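Local atomic coordinates of bifunctional endo-1,4-beta-xylanase A (Neocallimastix patriciarum, PDB entry 2VG9), a protein that hydrolyses internal beta-1,4-xylosidic linkages of xylan as a glycoside hydrolase family 11 endoxylanase with a beta jelly-roll fold. Residues Y81-S86 with W201-V206. Sequence-based numbering, arbitrary orientation.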
loop_
_atom_site.group_PDB
_atom_site.type_symbol
_atom_site.label_atom_id
_atom_site.label_comp_id
_atom_site.label_asym_id
_atom_site.label_seq_id
_atom_site.Cartn_x
_atom_site.Cartn_y
_atom_site.Cartn_z
ATOM N N TYR A 81 9.635 -10.463 5.571
ATOM C CA TYR A 81 9.970 -9.228 4.889
ATOM C C TYR A 81 11.304 -8.764 5.467
ATOM O O TYR A 81 11.471 -8.728 6.681
ATOM C CB TYR A 81 8.846 -8.204 5.092
ATOM C CG TYR A 81 9.233 -6.761 5.003
ATOM C CD1 TYR A 81 9.768 -6.212 3.832
ATOM C CD2 TYR A 81 9.024 -5.917 6.087
ATOM C CE1 TYR A 81 10.092 -4.842 3.764
ATOM C CE2 TYR A 81 9.345 -4.564 6.029
ATOM C CZ TYR A 81 9.886 -4.040 4.884
ATOM O OH TYR A 81 10.193 -2.710 4.865
ATOM N N LYS A 82 12.245 -8.454 4.581
ATOM C CA LYS A 82 13.607 -8.157 4.956
ATOM C C LYS A 82 14.147 -7.131 3.943
ATOM O O LYS A 82 13.919 -7.273 2.737
ATOM C CB LYS A 82 14.417 -9.465 4.885
ATOM C CG LYS A 82 15.867 -9.414 5.340
ATOM C CD LYS A 82 16.445 -10.850 5.560
ATOM C CE LYS A 82 15.884 -11.543 6.869
ATOM N NZ LYS A 82 16.539 -12.911 7.257
ATOM N N GLN A 83 14.851 -6.115 4.438
ATOM C CA GLN A 83 15.644 -5.245 3.596
ATOM C C GLN A 83 17.113 -5.701 3.659
ATOM O O GLN A 83 17.693 -5.852 4.748
ATOM C CB GLN A 83 15.460 -3.783 4.002
ATOM C CG GLN A 83 16.089 -2.809 3.064
ATOM C CD GLN A 83 15.739 -1.402 3.401
ATOM O OE1 GLN A 83 14.690 -0.888 2.996
ATOM N NE2 GLN A 83 16.622 -0.749 4.144
ATOM N N THR A 84 17.732 -5.926 2.512
ATOM C CA THR A 84 19.087 -6.494 2.533
ATOM C C THR A 84 20.210 -5.531 2.109
ATOM O O THR A 84 21.419 -5.794 2.361
ATOM C CB THR A 84 19.152 -7.771 1.701
ATOM O OG1 THR A 84 18.803 -7.448 0.357
ATOM C CG2 THR A 84 18.201 -8.802 2.232
ATOM N N ALA A 85 19.821 -4.432 1.470
ATOM C CA ALA A 85 20.745 -3.353 1.136
ATOM C C ALA A 85 20.026 -2.016 1.262
ATOM O O ALA A 85 18.827 -1.920 1.051
ATOM C CB ALA A 85 21.339 -3.515 -0.294
ATOM N N SER A 86 20.769 -0.973 1.587
ATOM C CA SER A 86 20.182 0.356 1.691
ATOM C C SER A 86 21.197 1.408 1.275
ATOM O O SER A 86 22.183 1.630 1.966
ATOM C CB SER A 86 19.638 0.613 3.102
ATOM O OG SER A 86 18.999 1.875 3.160
ATOM N N TRP A 201 12.723 2.216 -1.715
ATOM C CA TRP A 201 13.402 3.366 -2.280
ATOM C C TRP A 201 14.891 3.237 -1.982
ATOM O O TRP A 201 15.276 3.139 -0.803
ATOM C CB TRP A 201 12.879 4.644 -1.650
ATOM C CG TRP A 201 13.623 5.894 -2.074
ATOM C CD1 TRP A 201 14.541 6.619 -1.335
ATOM C CD2 TRP A 201 13.477 6.587 -3.314
ATOM N NE1 TRP A 201 14.982 7.707 -2.059
ATOM C CE2 TRP A 201 14.333 7.719 -3.268
ATOM C CE3 TRP A 201 12.680 6.383 -4.450
ATOM C CZ2 TRP A 201 14.442 8.609 -4.334
ATOM C CZ3 TRP A 201 12.783 7.276 -5.504
ATOM C CH2 TRP A 201 13.657 8.381 -5.437
ATOM N N GLN A 202 15.717 3.202 -3.030
ATOM C CA GLN A 202 17.183 3.104 -2.864
ATOM C C GLN A 202 17.541 1.936 -1.915
ATOM O O GLN A 202 18.425 2.032 -1.066
ATOM C CB GLN A 202 17.789 4.458 -2.402
ATOM C CG GLN A 202 17.601 5.581 -3.437
ATOM C CD GLN A 202 18.139 6.949 -3.008
ATOM O OE1 GLN A 202 18.606 7.157 -1.862
ATOM N NE2 GLN A 202 18.057 7.905 -3.918
ATOM N N SER A 203 16.846 0.821 -2.085
ATOM C CA SER A 203 17.055 -0.366 -1.266
ATOM C C SER A 203 16.926 -1.641 -2.079
ATOM O O SER A 203 16.496 -1.610 -3.243
ATOM C CB SER A 203 16.038 -0.413 -0.096
ATOM O OG SER A 203 14.712 -0.555 -0.590
ATOM N N SER A 204 17.282 -2.753 -1.441
ATOM C CA SER A 204 17.040 -4.097 -1.948
ATOM C C SER A 204 16.406 -4.917 -0.840
ATOM O O SER A 204 16.655 -4.660 0.339
ATOM C CB SER A 204 18.371 -4.723 -2.383
ATOM O OG SER A 204 18.945 -3.898 -3.395
ATOM N N GLY A 205 15.568 -5.889 -1.195
ATOM C CA GLY A 205 15.049 -6.806 -0.197
ATOM C C GLY A 205 14.136 -7.876 -0.758
ATOM O O GLY A 205 14.130 -8.124 -1.971
ATOM N N VAL A 206 13.369 -8.501 0.126
ATOM C CA VAL A 206 12.409 -9.565 -0.214
ATOM C C VAL A 206 11.170 -9.451 0.679
ATOM O O VAL A 206 11.244 -9.016 1.822
ATOM C CB VAL A 206 12.995 -11.030 -0.037
ATOM C CG1 VAL A 206 14.104 -11.326 -1.042
ATOM C CG2 VAL A 206 13.548 -11.242 1.395
#
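The Tyr81 ring meets the neighbouring strand at its edge, where the carbonyl O of Val206 lies near the ring plane, 3.8 Å from CD1. At the other end of the pairing, CG of Gln202 rests on one face of the Trp201 indole, offset toward its rim, where the chain turns a corner between the two sheets of the jelly roll. Strand 81-86 runs antiparallel to strand 203-206, and the pairing contains a classic beta bulge: Thr84 and Ala85 both face Ser204. The O of Ser204 takes a short bond from Thr84 N, 2.7 Å, with the donor 35° out of the carbonyl plane, and a weak, longer one from Ala85 N. Before the bulge, Lys82 and Val206 exchange two nearly straight backbone bonds; beyond it, Ser204 N donates to Ala85 O. Gln83 and Gly205, a non-hydrogen-bonded pair, have their CA atoms 4.1 Å apart; the one-residue shift then puts Ser86 opposite Ser203. The CA of Gly205 also makes a CA-H...O contact to Lys82 O at 3.2 Å. On the face carrying Lys82, Ala85, Ser204 and Val206, CB of Ala85 meets CB of Ser204, while CG2 of Val206 touches CB of Lys82. On the other face Gln83, with CG anti to the backbone N (chi1 -172°), extends alongside Ser203. Its amide is held beyond the pair, OE1 by Ser91 OG and NE2 weakly by Asp120, with a cadmium ion about 4 Å from the side chain. Ser203 OG is hydrogen-bonded to Asn90 O and Trp44 NE1; its CB lies 3.4 Å from Gln83 OE1.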